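Local coordinates for hypothetical protein PA4535 (Pseudomonas aeruginosa, PDB 1Y0K) that is of unknown function but belongs to a family of putative endonucleases grouped with the PD-(D/E)XK nucleases, and so may cleave nucleic acid, at residues A[66-71]-A[139-144]; A[167-172]-A[182-187]; A[143-148]-A[172-177]; A[117-122]-A[161-166]. All coordinates share one frame; numbering follows the deposited sequence.

Contact 1 (A[66-71]-A[139-144]); sequences GFEVFF and LDLLAF
Strands 66-71 and 140-144 run parallel in the middle of the mixed sheet, in register from Phe67 beside Asp140 to Phe71 beside Phe144. Backbone bonds pass back and forth between them, as from Leu142 N to Glu68 O (2.9 Å). Packing is tightest on the face that carries Glu68, Phe70, Leu141 and Ala143. Phe70 holds CG in the crowded position between backbone N and carbonyl carbon (chi1 67°), which lays its ring across the neighbouring strand. Ala143 CB sits over the ring face toward the rim, 3.4 Å from Phe70 CZ, in a CH-pi contact. Leu141 CD1 fits between Phe70 CE2, at 3.8 Å, and Glu68 CG, at 3.6 Å; Leu122 of helix 119-132 closes over Phe70 and Leu141. The opposite face is looser: Val69 CG2 stays 4.4 Å from Leu142 CD2, and the partly exposed Phe71 meets Phe144 CB obliquely through CD2 at 3.8 Å. At the strand start the anti lone pair of Asp140 OD2 takes the N-H of Gly66 (2.8 Å, 165°). OD2 also forms a salt bridge with Arg170, while OD1 bonds to Ser171 OG, so this buried carboxylate is probably ionised. Glu68 is salt-bridged to Lys125 and close to Asp59, a grouping consistent with a PD-(D/E)XK-like site, though none is established as catalytic.

Contact 2 (A[167-172]-A[182-187]); sequences QGWRSL and VLFAHS
Leu172 O receives two N-H groups from the facing strand, Leu183 N at 2.8 Å along a bent path (136°) and Phe184 N at a longer 3.3 Å. Leu172 N answers with a bond to Phe184 O, and His186 N reaches Arg170 O at 2.8 Å, almost straight (172°) and nearly along the C=O axis. Phe184 turns CG in between its backbone N and carbonyl carbon (chi1 72°), so its ring folds back against segment 167-172. Leu172 N lies over the ring centre and Ser171 C over the rim of the same face, while Trp169 O approaches the edge in plane, 3.3 Å from Phe184 CE1. Leu172 CB packs on Phe184 CE2 (3.6 Å). Leu172 and Leu183 run alongside each other and meet through CD2 and CD1 at 3.8 Å. Farther out, a water donates to Trp169 O and lies 2.7 Å from His186 NE2 at the exposed margin. Trp169 NE1 donates to Gln167 OE1 in the plane of both groups, tying the indole to Gln167, with Leu122 and Tyr129 of helix 119-132 against it; Tyr164 and Leu165 of helix 162-166 cover Phe184. Arg170 and Ser171 are positioned by Asp140 of the adjoining strand. Two successive residues facing one make this a classic beta bulge, set in the antiparallel hairpin of strands 171-175 and 179-185.

Contact 3 (A[143-148]-A[172-177]); sequences AFVNLK and LSMVGP
The backbones of 143-146 and 172-175 run parallel, their axes 4.8 Å apart at closest and 34° askew, joined by three hydrogen bonds: Ala143 N to Ser173 O (2.9 Å), Val175 N to Ala143 O and Val145 N to Val175 O. The middle bond points almost along its carbonyl axis; the other two lie in the carbonyl plane. With CG anti to the backbone N (chi1 -178°), the Phe144 ring reaches along the partner strand. Its CD1 touches Val175 CG1 at 4.0 Å, CE1 lies near Gly176 CA, and CZ meets Pro177 CD at 4.0 Å. Gly176, lacking a side chain, brings its CA to 3.3 Å from Val145 O. Next to it, Asn146 OD1 rests 3.3 Å from Pro177 CG while Asn146 ND2 bonds to Ala14 O of helix 3-23. On the opposite face, which carries Ala143, Met174, present as selenomethionine, lays CG 4.3 Å from Val145 CG2 and 4.4 Å from Ala143 CB. Helix 26-40 covers the Phe144 and Val175 face through Val33. The backbone bonds pair the strands as far as Val145 and Val175; beyond them Gly176 and Pro177, which has no N-H, meet Val145 O and Asn146 OD1 through carbon atoms alone.

Contact 4 (A[117-122]-A[161-166]); sequences RLAPTL and PTEYLR
Tyr164 is the bump here: its ring projects from helix 162-166 into a hollow lined by Leu118, Ala119 and Leu122. The side chain stands with CG anti to its carbonyl carbon (chi1 -51°), directing the ring at the other segment. Leu122 CD1 comes down over the ring centre, 3.7 Å from Tyr164 CD1 and 14° off the normal, a CH-pi contact in which the two side chains cross at about a right angle. Ala119 CB lies at the edge in the ring plane, 4.0 Å from Tyr164 CE1, and Leu118 CB flanks the tip obliquely, 4.1 Å from Tyr164 CZ. Helix 119-132 and the short helix 162-166, which has Pro161 at its N-cap position, both lie over one face of the mixed sheet, joined here through Tyr164; beneath them Leu122 also packs on Phe70, Leu141 and Leu172, and Leu118 on Met174. The phenol oxygen passes close to the backbone of Ala119. Tyr164 OH lies 3.2 Å from Ala119 N at too poor an angle to bond, and hydrogen-bonds instead to Gln115 O. At the outer margin Glu163 OE1 comes within 4.4 Å of Ala119 CB, while Glu163 OE2 is held in a salt bridge by Arg123.

Contacts 1, 3 and 2 follow one another across a single sheet: contacts 1 and 3 share strand 140-146, and contacts 3 and 2 share strand 171-175. The centres of contacts 1 and 3 are about 10 Å apart, those of 2 and 3 about 16 Å. Contact 1 is tied to contact 2 by Asp140 OD2 to Arg170 NH2 (2.7 Å). Contact 4 lies over the face shared by all three: Leu122 CD2 is 3.6 Å from Leu141 CD1, and Tyr164 CD2 is 3.4 Å from Leu172 CD2. Helix 119-132, which carries half of contact 4, also borders the acidic part of contact 1, where a nuclease-like site, if present, could lie.

Contact 1 (A[66-71]-A[139-144])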
loop_
_atom_site.group_PDB
_atom_site.type_symbol
_atom_site.label_atom_id
_atom_site.label_comp_id
_atom_site.label_asym_id
_atom_site.label_seq_id
_atom_site.Cartn_x
_atom_site.Cartn_y
_atom_site.Cartn_z
ATOM N N GLY A 66 7.677 -0.467 -10.968
ATOM C CA GLY A 66 8.654 0.352 -10.261
ATOM C C GLY A 66 7.976 0.772 -8.971
ATOM O O GLY A 66 7.369 1.838 -8.889
ATOM N N PHE A 67 8.071 -0.079 -7.959
ATOM C CA PHE A 67 7.322 0.171 -6.727
ATOM C C PHE A 67 7.991 1.228 -5.878
ATOM O O PHE A 67 9.125 1.045 -5.412
ATOM C CB PHE A 67 7.164 -1.111 -5.909
ATOM C CG PHE A 67 6.122 -2.066 -6.442
ATOM C CD1 PHE A 67 4.804 -1.648 -6.659
ATOM C CD2 PHE A 67 6.450 -3.387 -6.675
ATOM C CE1 PHE A 67 3.837 -2.540 -7.135
ATOM C CE2 PHE A 67 5.492 -4.297 -7.126
ATOM C CZ PHE A 67 4.185 -3.868 -7.367
ATOM N N GLU A 68 7.263 2.333 -5.680
ATOM C CA GLU A 68 7.668 3.415 -4.801
ATOM C C GLU A 68 6.885 3.219 -3.503
ATOM O O GLU A 68 5.677 3.457 -3.448
ATOM C CB GLU A 68 7.343 4.749 -5.475
ATOM C CG GLU A 68 7.467 6.005 -4.613
ATOM C CD GLU A 68 8.886 6.437 -4.386
ATOM O OE1 GLU A 68 9.828 5.686 -4.757
ATOM O OE2 GLU A 68 9.051 7.555 -3.835
ATOM N N VAL A 69 7.582 2.749 -2.481
ATOM C CA VAL A 69 6.921 2.245 -1.271
ATOM C C VAL A 69 6.909 3.297 -0.168
ATOM O O VAL A 69 7.943 3.905 0.139
ATOM C CB VAL A 69 7.619 0.957 -0.781
ATOM C CG1 VAL A 69 7.040 0.482 0.556
ATOM C CG2 VAL A 69 7.490 -0.133 -1.859
ATOM N N PHE A 70 5.740 3.531 0.421
ATOM C CA PHE A 70 5.677 4.436 1.566
ATOM C C PHE A 70 4.760 3.897 2.657
ATOM O O PHE A 70 3.940 3.018 2.405
ATOM C CB PHE A 70 5.313 5.862 1.138
ATOM C CG PHE A 70 3.913 6.019 0.601
ATOM C CD1 PHE A 70 2.925 6.629 1.378
ATOM C CD2 PHE A 70 3.590 5.597 -0.696
ATOM C CE1 PHE A 70 1.627 6.817 0.876
ATOM C CE2 PHE A 70 2.284 5.762 -1.208
ATOM C CZ PHE A 70 1.303 6.368 -0.419
ATOM N N PHE A 71 4.935 4.415 3.871
ATOM C CA PHE A 71 4.234 3.904 5.046
ATOM C C PHE A 71 3.277 4.933 5.600
ATOM O O PHE A 71 3.633 6.116 5.760
ATOM C CB PHE A 71 5.236 3.443 6.105
ATOM C CG PHE A 71 6.114 2.321 5.633
ATOM C CD1 PHE A 71 7.257 2.584 4.870
ATOM C CD2 PHE A 71 5.792 0.999 5.932
ATOM C CE1 PHE A 71 8.061 1.535 4.398
ATOM C CE2 PHE A 71 6.592 -0.052 5.476
ATOM C CZ PHE A 71 7.730 0.227 4.709
ATOM N N LEU A 139 6.134 5.547 -12.155
ATOM C CA LEU A 139 6.156 5.068 -10.772
ATOM C C LEU A 139 4.842 4.413 -10.366
ATOM O O LEU A 139 3.758 4.954 -10.603
ATOM C CB LEU A 139 6.484 6.221 -9.806
ATOM C CG LEU A 139 7.828 6.948 -9.994
ATOM C CD1 LEU A 139 7.997 8.057 -8.952
ATOM C CD2 LEU A 139 9.015 5.981 -9.946
ATOM N N ASP A 140 4.968 3.247 -9.750
ATOM C CA ASP A 140 3.837 2.512 -9.185
ATOM C C ASP A 140 3.853 2.665 -7.671
ATOM O O ASP A 140 4.640 2.021 -6.977
ATOM C CB ASP A 140 3.957 1.044 -9.576
ATOM C CG ASP A 140 4.050 0.860 -11.088
ATOM O OD1 ASP A 140 3.125 1.318 -11.791
ATOM O OD2 ASP A 140 5.036 0.254 -11.570
ATOM N N LEU A 141 3.010 3.552 -7.160
ATOM C CA LEU A 141 3.019 3.847 -5.732
ATOM C C LEU A 141 2.362 2.714 -4.956
ATOM O O LEU A 141 1.339 2.174 -5.381
ATOM C CB LEU A 141 2.315 5.180 -5.445
ATOM C CG LEU A 141 3.150 6.464 -5.657
ATOM C CD1 LEU A 141 3.939 6.770 -4.424
ATOM C CD2 LEU A 141 4.097 6.410 -6.874
ATOM N N LEU A 142 2.966 2.364 -3.824
ATOM C CA LEU A 142 2.474 1.276 -2.975
ATOM C C LEU A 142 2.555 1.694 -1.514
ATOM O O LEU A 142 3.651 1.835 -0.963
ATOM C CB LEU A 142 3.277 -0.008 -3.209
ATOM C CG LEU A 142 2.879 -1.237 -2.386
ATOM C CD1 LEU A 142 1.404 -1.615 -2.636
ATOM C CD2 LEU A 142 3.809 -2.420 -2.700
ATOM N N ALA A 143 1.390 1.918 -0.904
ATOM C CA ALA A 143 1.324 2.349 0.494
ATOM C C ALA A 143 1.115 1.147 1.386
ATOM O O ALA A 143 0.197 0.357 1.134
ATOM C CB ALA A 143 0.149 3.322 0.693
ATOM N N PHE A 144 1.945 1.000 2.423
ATOM C CA PHE A 144 1.635 0.043 3.493
ATOM C C PHE A 144 0.901 0.815 4.587
ATOM O O PHE A 144 1.462 1.724 5.206
ATOM C CB PHE A 144 2.884 -0.647 4.047
ATOM C CG PHE A 144 2.569 -1.659 5.113
ATOM C CD1 PHE A 144 2.212 -2.957 4.753
ATOM C CD2 PHE A 144 2.601 -1.313 6.462
ATOM C CE1 PHE A 144 1.893 -3.908 5.727
ATOM C CE2 PHE A 144 2.285 -2.267 7.446
ATOM C CZ PHE A 144 1.928 -3.559 7.069
#

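Contact 2 (A[167-172]-A[182-187])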
loop_
_atom_site.group_PDB
_atom_site.type_symbol
_atom_site.label_atom_id
_atom_site.label_comp_id
_atom_site.label_asym_id
_atom_site.label_seq_id
_atom_site.Cartn_x
_atom_site.Cartn_y
_atom_site.Cartn_z
ATOM N N GLN A 167 -1.887 13.719 -9.674
ATOM C CA GLN A 167 -0.452 13.811 -9.334
ATOM C C GLN A 167 0.462 13.130 -10.363
ATOM O O GLN A 167 1.687 13.351 -10.365
ATOM C CB GLN A 167 -0.192 13.272 -7.918
ATOM C CG GLN A 167 -0.747 14.170 -6.801
ATOM C CD GLN A 167 -0.788 13.489 -5.441
ATOM O OE1 GLN A 167 -0.666 12.258 -5.336
ATOM N NE2 GLN A 167 -0.965 14.292 -4.380
ATOM N N GLY A 168 -0.136 12.298 -11.216
ATOM C CA GLY A 168 0.539 11.739 -12.391
ATOM C C GLY A 168 1.199 10.378 -12.259
ATOM O O GLY A 168 1.831 9.910 -13.210
ATOM N N TRP A 169 1.057 9.728 -11.103
ATOM C CA TRP A 169 1.598 8.367 -10.912
ATOM C C TRP A 169 1.051 7.378 -11.939
ATOM O O TRP A 169 -0.083 7.512 -12.395
ATOM C CB TRP A 169 1.254 7.820 -9.510
ATOM C CG TRP A 169 1.362 8.816 -8.417
ATOM C CD1 TRP A 169 0.337 9.309 -7.644
ATOM C CD2 TRP A 169 2.553 9.471 -7.970
ATOM N NE1 TRP A 169 0.832 10.213 -6.729
ATOM C CE2 TRP A 169 2.182 10.343 -6.917
ATOM C CE3 TRP A 169 3.901 9.414 -8.357
ATOM C CZ2 TRP A 169 3.109 11.136 -6.245
ATOM C CZ3 TRP A 169 4.814 10.205 -7.691
ATOM C CH2 TRP A 169 4.414 11.057 -6.646
ATOM N N ARG A 170 1.842 6.355 -12.270
ATOM C CA ARG A 170 1.363 5.310 -13.173
ATOM C C ARG A 170 0.266 4.448 -12.534
ATOM O O ARG A 170 -0.684 4.021 -13.200
ATOM C CB ARG A 170 2.512 4.413 -13.619
ATOM C CG ARG A 170 2.057 3.429 -14.699
ATOM C CD ARG A 170 3.217 2.802 -15.413
ATOM N NE ARG A 170 3.983 1.902 -14.555
ATOM C CZ ARG A 170 5.085 1.286 -14.962
ATOM N NH1 ARG A 170 5.529 1.493 -16.200
ATOM N NH2 ARG A 170 5.748 0.481 -14.143
ATOM N N SER A 171 0.414 4.202 -11.239
ATOM C CA SER A 171 -0.535 3.393 -10.478
ATOM C C SER A 171 -0.386 3.711 -8.993
ATOM O O SER A 171 0.614 4.296 -8.565
ATOM C CB SER A 171 -0.309 1.891 -10.738
ATOM O OG SER A 171 0.881 1.418 -10.113
ATOM N N LEU A 172 -1.407 3.346 -8.222
ATOM C CA LEU A 172 -1.374 3.535 -6.777
ATOM C C LEU A 172 -2.124 2.370 -6.188
ATOM O O LEU A 172 -3.245 2.080 -6.601
ATOM C CB LEU A 172 -2.047 4.845 -6.376
ATOM C CG LEU A 172 -2.250 5.114 -4.873
ATOM C CD1 LEU A 172 -0.919 5.149 -4.106
ATOM C CD2 LEU A 172 -3.004 6.408 -4.678
ATOM N N VAL A 182 -5.712 -2.274 -5.424
ATOM C CA VAL A 182 -5.146 -1.413 -6.463
ATOM C C VAL A 182 -6.154 -0.273 -6.669
ATOM O O VAL A 182 -7.300 -0.516 -7.088
ATOM C CB VAL A 182 -4.925 -2.203 -7.785
ATOM C CG1 VAL A 182 -4.398 -1.275 -8.889
ATOM C CG2 VAL A 182 -3.964 -3.377 -7.554
ATOM N N LEU A 183 -5.751 0.959 -6.340
ATOM C CA LEU A 183 -6.656 2.117 -6.453
ATOM C C LEU A 183 -6.838 2.569 -7.890
ATOM O O LEU A 183 -7.957 2.873 -8.306
ATOM C CB LEU A 183 -6.199 3.300 -5.591
ATOM C CG LEU A 183 -6.116 3.066 -4.080
ATOM C CD1 LEU A 183 -5.888 4.382 -3.354
ATOM C CD2 LEU A 183 -7.393 2.397 -3.559
ATOM N N PHE A 184 -5.735 2.633 -8.633
ATOM C CA PHE A 184 -5.784 2.901 -10.066
ATOM C C PHE A 184 -4.519 2.401 -10.731
ATOM O O PHE A 184 -3.489 2.236 -10.082
ATOM C CB PHE A 184 -6.032 4.396 -10.376
ATOM C CG PHE A 184 -4.854 5.314 -10.092
ATOM C CD1 PHE A 184 -3.825 5.475 -11.023
ATOM C CD2 PHE A 184 -4.817 6.071 -8.921
ATOM C CE1 PHE A 184 -2.757 6.343 -10.774
ATOM C CE2 PHE A 184 -3.766 6.952 -8.664
ATOM C CZ PHE A 184 -2.731 7.090 -9.589
ATOM N N ALA A 185 -4.600 2.147 -12.036
ATOM C CA ALA A 185 -3.423 1.747 -12.793
ATOM C C ALA A 185 -3.646 2.105 -14.248
ATOM O O ALA A 185 -4.652 1.694 -14.842
ATOM C CB ALA A 185 -3.161 0.269 -12.639
ATOM N N HIS A 186 -2.739 2.911 -14.796
ATOM C CA HIS A 186 -2.839 3.342 -16.187
ATOM C C HIS A 186 -2.513 2.204 -17.148
ATOM O O HIS A 186 -1.919 1.200 -16.765
ATOM C CB HIS A 186 -1.923 4.531 -16.463
ATOM C CG HIS A 186 -2.437 5.829 -15.932
ATOM N ND1 HIS A 186 -3.354 6.605 -16.615
ATOM C CD2 HIS A 186 -2.143 6.503 -14.796
ATOM C CE1 HIS A 186 -3.606 7.697 -15.915
ATOM N NE2 HIS A 186 -2.887 7.657 -14.807
ATOM N N SER A 187 -2.884 2.385 -18.413
ATOM C CA SER A 187 -2.701 1.348 -19.431
ATOM C C SER A 187 -1.281 0.782 -19.515
ATOM O O SER A 187 -1.099 -0.400 -19.835
ATOM C CB SER A 187 -3.164 1.869 -20.800
ATOM O OG SER A 187 -2.324 2.922 -21.245
HETATM O O HOH W 1 -2.043 9.427 -12.923
#

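Contact 3 (A[143-148]-A[172-177])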
loop_
_atom_site.group_PDB
_atom_site.type_symbol
_atom_site.label_atom_id
_atom_site.label_comp_id
_atom_site.label_asym_id
_atom_site.label_seq_id
_atom_site.Cartn_x
_atom_site.Cartn_y
_atom_site.Cartn_z
ATOM N N ALA A 143 1.390 1.918 -0.904
ATOM C CA ALA A 143 1.324 2.349 0.494
ATOM C C ALA A 143 1.115 1.147 1.386
ATOM O O ALA A 143 0.197 0.357 1.134
ATOM C CB ALA A 143 0.149 3.322 0.693
ATOM N N PHE A 144 1.945 1.000 2.423
ATOM C CA PHE A 144 1.635 0.043 3.493
ATOM C C PHE A 144 0.901 0.815 4.587
ATOM O O PHE A 144 1.462 1.724 5.206
ATOM C CB PHE A 144 2.884 -0.647 4.047
ATOM C CG PHE A 144 2.569 -1.659 5.113
ATOM C CD1 PHE A 144 2.212 -2.957 4.753
ATOM C CD2 PHE A 144 2.601 -1.313 6.462
ATOM C CE1 PHE A 144 1.893 -3.908 5.727
ATOM C CE2 PHE A 144 2.285 -2.267 7.446
ATOM C CZ PHE A 144 1.928 -3.559 7.069
ATOM N N VAL A 145 -0.370 0.477 4.762
ATOM C CA VAL A 145 -1.268 1.202 5.640
ATOM C C VAL A 145 -1.571 0.363 6.893
ATOM O O VAL A 145 -2.118 -0.745 6.807
ATOM C CB VAL A 145 -2.583 1.597 4.908
ATOM C CG1 VAL A 145 -3.446 2.497 5.809
ATOM C CG2 VAL A 145 -2.279 2.317 3.604
ATOM N N ASN A 146 -1.229 0.912 8.054
ATOM C CA ASN A 146 -1.380 0.196 9.314
ATOM C C ASN A 146 -1.629 1.173 10.459
ATOM O O ASN A 146 -0.718 1.842 10.922
ATOM C CB ASN A 146 -0.152 -0.675 9.597
ATOM C CG ASN A 146 -0.336 -1.549 10.821
ATOM O OD1 ASN A 146 -1.374 -2.201 10.979
ATOM N ND2 ASN A 146 0.657 -1.554 11.701
ATOM N N LEU A 147 -2.880 1.236 10.897
ATOM C CA LEU A 147 -3.305 2.207 11.902
ATOM C C LEU A 147 -3.727 1.452 13.144
ATOM O O LEU A 147 -4.581 0.577 13.062
ATOM C CB LEU A 147 -4.482 3.040 11.377
ATOM C CG LEU A 147 -4.324 3.713 10.001
ATOM C CD1 LEU A 147 -5.633 4.347 9.546
ATOM C CD2 LEU A 147 -3.199 4.748 10.000
ATOM N N LYS A 148 -3.133 1.775 14.290
ATOM C CA LYS A 148 -3.548 1.131 15.534
ATOM C C LYS A 148 -4.913 1.672 15.994
ATOM O O LYS A 148 -5.684 0.951 16.633
ATOM C CB LYS A 148 -2.481 1.286 16.626
ATOM C CG LYS A 148 -2.765 0.459 17.884
ATOM C CD LYS A 148 -1.642 0.521 18.913
ATOM C CE LYS A 148 -2.052 -0.103 20.246
ATOM N NZ LYS A 148 -3.233 0.543 20.899
ATOM N N LEU A 172 -1.407 3.346 -8.222
ATOM C CA LEU A 172 -1.374 3.535 -6.777
ATOM C C LEU A 172 -2.124 2.370 -6.188
ATOM O O LEU A 172 -3.245 2.080 -6.601
ATOM C CB LEU A 172 -2.047 4.845 -6.376
ATOM C CG LEU A 172 -2.250 5.114 -4.873
ATOM C CD1 LEU A 172 -0.919 5.149 -4.106
ATOM C CD2 LEU A 172 -3.004 6.408 -4.678
ATOM N N SER A 173 -1.485 1.723 -5.223
ATOM C CA SER A 173 -2.050 0.576 -4.532
ATOM C C SER A 173 -1.819 0.724 -3.038
ATOM O O SER A 173 -0.900 1.433 -2.615
ATOM C CB SER A 173 -1.413 -0.721 -5.029
ATOM O OG SER A 173 -1.539 -0.861 -6.434
HETATM N N MSE A 174 -2.663 0.053 -2.251
HETATM C CA MSE A 174 -2.512 -0.017 -0.798
HETATM C C MSE A 174 -2.478 -1.466 -0.333
HETATM O O MSE A 174 -3.146 -2.340 -0.893
HETATM C CB MSE A 174 -3.688 0.651 -0.079
HETATM C CG MSE A 174 -3.916 2.128 -0.332
HETATM SE SE MSE A 174 -5.457 2.644 0.545
HETATM C CE MSE A 174 -6.678 1.657 -0.235
ATOM N N VAL A 175 -1.710 -1.709 0.713
ATOM C CA VAL A 175 -1.728 -3.008 1.381
ATOM C C VAL A 175 -1.558 -2.775 2.877
ATOM O O VAL A 175 -0.866 -1.858 3.296
ATOM C CB VAL A 175 -0.643 -3.973 0.823
ATOM C CG1 VAL A 175 0.779 -3.447 1.085
ATOM C CG2 VAL A 175 -0.810 -5.396 1.415
ATOM N N GLY A 176 -2.220 -3.599 3.680
ATOM C CA GLY A 176 -2.024 -3.571 5.123
ATOM C C GLY A 176 -2.362 -4.937 5.674
ATOM O O GLY A 176 -2.676 -5.848 4.921
ATOM N N PRO A 177 -2.301 -5.093 7.003
ATOM C CA PRO A 177 -2.610 -6.405 7.561
ATOM C C PRO A 177 -4.031 -6.881 7.230
ATOM O O PRO A 177 -4.269 -8.092 7.144
ATOM C CB PRO A 177 -2.404 -6.205 9.072
ATOM C CG PRO A 177 -1.464 -4.998 9.169
ATOM C CD PRO A 177 -1.905 -4.115 8.031
#

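Contact 4 (A[117-122]-A[161-166])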
loop_
_atom_site.group_PDB
_atom_site.type_symbol
_atom_site.label_atom_id
_atom_site.label_comp_id
_atom_site.label_asym_id
_atom_site.label_seq_id
_atom_site.Cartn_x
_atom_site.Cartn_y
_atom_site.Cartn_z
ATOM N N ARG A 117 -5.897 9.338 4.028
ATOM C CA ARG A 117 -4.719 9.256 4.885
ATOM C C ARG A 117 -3.407 9.235 4.090
ATOM O O ARG A 117 -2.341 9.510 4.646
ATOM C CB ARG A 117 -4.775 8.032 5.800
ATOM C CG ARG A 117 -5.847 8.090 6.879
ATOM C CD ARG A 117 -5.574 9.181 7.910
ATOM N NE ARG A 117 -6.535 9.116 9.017
ATOM C CZ ARG A 117 -6.270 8.574 10.197
ATOM N NH1 ARG A 117 -5.072 8.047 10.442
ATOM N NH2 ARG A 117 -7.206 8.548 11.140
ATOM N N LEU A 118 -3.497 8.889 2.805
ATOM C CA LEU A 118 -2.320 8.839 1.937
ATOM C C LEU A 118 -1.903 10.227 1.460
ATOM O O LEU A 118 -0.786 10.408 0.946
ATOM C CB LEU A 118 -2.613 7.978 0.713
ATOM C CG LEU A 118 -2.531 6.450 0.774
ATOM C CD1 LEU A 118 -3.145 5.860 2.011
ATOM C CD2 LEU A 118 -3.174 5.861 -0.506
ATOM N N ALA A 119 -2.797 11.198 1.607
ATOM C CA ALA A 119 -2.621 12.481 0.911
ATOM C C ALA A 119 -1.375 13.270 1.337
ATOM O O ALA A 119 -0.634 13.749 0.475
ATOM C CB ALA A 119 -3.884 13.333 1.017
ATOM N N PRO A 120 -1.135 13.424 2.655
ATOM C CA PRO A 120 0.029 14.226 3.052
ATOM C C PRO A 120 1.339 13.759 2.410
ATOM O O PRO A 120 2.082 14.573 1.846
ATOM C CB PRO A 120 0.045 14.070 4.575
ATOM C CG PRO A 120 -1.428 13.912 4.910
ATOM C CD PRO A 120 -1.894 12.963 3.839
ATOM N N THR A 121 1.604 12.456 2.460
ATOM C CA THR A 121 2.838 11.916 1.898
ATOM C C THR A 121 2.840 12.003 0.373
ATOM O O THR A 121 3.846 12.389 -0.227
ATOM C CB THR A 121 3.076 10.470 2.398
ATOM O OG1 THR A 121 3.302 10.519 3.811
ATOM C CG2 THR A 121 4.305 9.861 1.747
ATOM N N LEU A 122 1.719 11.653 -0.253
ATOM C CA LEU A 122 1.636 11.735 -1.715
ATOM C C LEU A 122 1.846 13.161 -2.240
ATOM O O LEU A 122 2.510 13.343 -3.260
ATOM C CB LEU A 122 0.348 11.121 -2.248
ATOM C CG LEU A 122 0.331 9.578 -2.186
ATOM C CD1 LEU A 122 -1.008 9.058 -2.646
ATOM C CD2 LEU A 122 1.450 8.952 -3.053
ATOM N N PRO A 161 -10.032 8.079 -6.874
ATOM C CA PRO A 161 -8.846 8.721 -6.320
ATOM C C PRO A 161 -8.361 9.898 -7.170
ATOM O O PRO A 161 -7.227 9.894 -7.663
ATOM C CB PRO A 161 -7.813 7.588 -6.321
ATOM C CG PRO A 161 -8.178 6.767 -7.494
ATOM C CD PRO A 161 -9.690 6.859 -7.626
ATOM N N THR A 162 -9.209 10.915 -7.298
ATOM C CA THR A 162 -8.968 12.009 -8.258
ATOM C C THR A 162 -7.706 12.832 -7.971
ATOM O O THR A 162 -6.962 13.175 -8.892
ATOM C CB THR A 162 -10.186 12.944 -8.375
ATOM O OG1 THR A 162 -10.451 13.538 -7.104
ATOM C CG2 THR A 162 -11.433 12.168 -8.835
ATOM N N GLU A 163 -7.460 13.147 -6.701
ATOM C CA GLU A 163 -6.287 13.942 -6.363
ATOM C C GLU A 163 -5.028 13.173 -6.735
ATOM O O GLU A 163 -4.058 13.748 -7.218
ATOM C CB GLU A 163 -6.254 14.328 -4.883
ATOM C CG GLU A 163 -5.137 15.331 -4.575
ATOM C CD GLU A 163 -4.955 15.662 -3.103
ATOM O OE1 GLU A 163 -5.875 15.443 -2.290
ATOM O OE2 GLU A 163 -3.868 16.160 -2.762
ATOM N N TYR A 164 -5.050 11.863 -6.515
ATOM C CA TYR A 164 -3.851 11.062 -6.729
ATOM C C TYR A 164 -3.637 10.788 -8.216
ATOM O O TYR A 164 -2.500 10.774 -8.692
ATOM C CB TYR A 164 -3.905 9.765 -5.907
ATOM C CG TYR A 164 -4.225 9.984 -4.433
ATOM C CD1 TYR A 164 -3.808 11.148 -3.751
ATOM C CD2 TYR A 164 -4.957 9.046 -3.724
ATOM C CE1 TYR A 164 -4.114 11.345 -2.401
ATOM C CE2 TYR A 164 -5.264 9.233 -2.373
ATOM C CZ TYR A 164 -4.850 10.382 -1.725
ATOM O OH TYR A 164 -5.173 10.544 -0.398
ATOM N N LEU A 165 -4.731 10.589 -8.941
ATOM C CA LEU A 165 -4.683 10.531 -10.411
ATOM C C LEU A 165 -4.034 11.796 -10.978
ATOM O O LEU A 165 -3.138 11.718 -11.822
ATOM C CB LEU A 165 -6.078 10.352 -10.999
ATOM C CG LEU A 165 -6.702 8.952 -10.955
ATOM C CD1 LEU A 165 -8.209 9.032 -11.164
ATOM C CD2 LEU A 165 -6.055 8.057 -12.009
ATOM N N ARG A 166 -4.469 12.956 -10.489
ATOM C CA ARG A 166 -3.926 14.240 -10.948
ATOM C C ARG A 166 -2.424 14.436 -10.659
ATOM O O ARG A 166 -1.758 15.218 -11.335
ATOM C CB ARG A 166 -4.763 15.417 -10.414
ATOM C CG ARG A 166 -6.124 15.545 -11.112
ATOM C CD ARG A 166 -6.728 16.939 -10.965
ATOM N NE ARG A 166 -7.190 17.195 -9.603
ATOM C CZ ARG A 166 -8.412 16.918 -9.153
ATOM N NH1 ARG A 166 -9.325 16.376 -9.957
ATOM N NH2 ARG A 166 -8.723 17.183 -7.891
#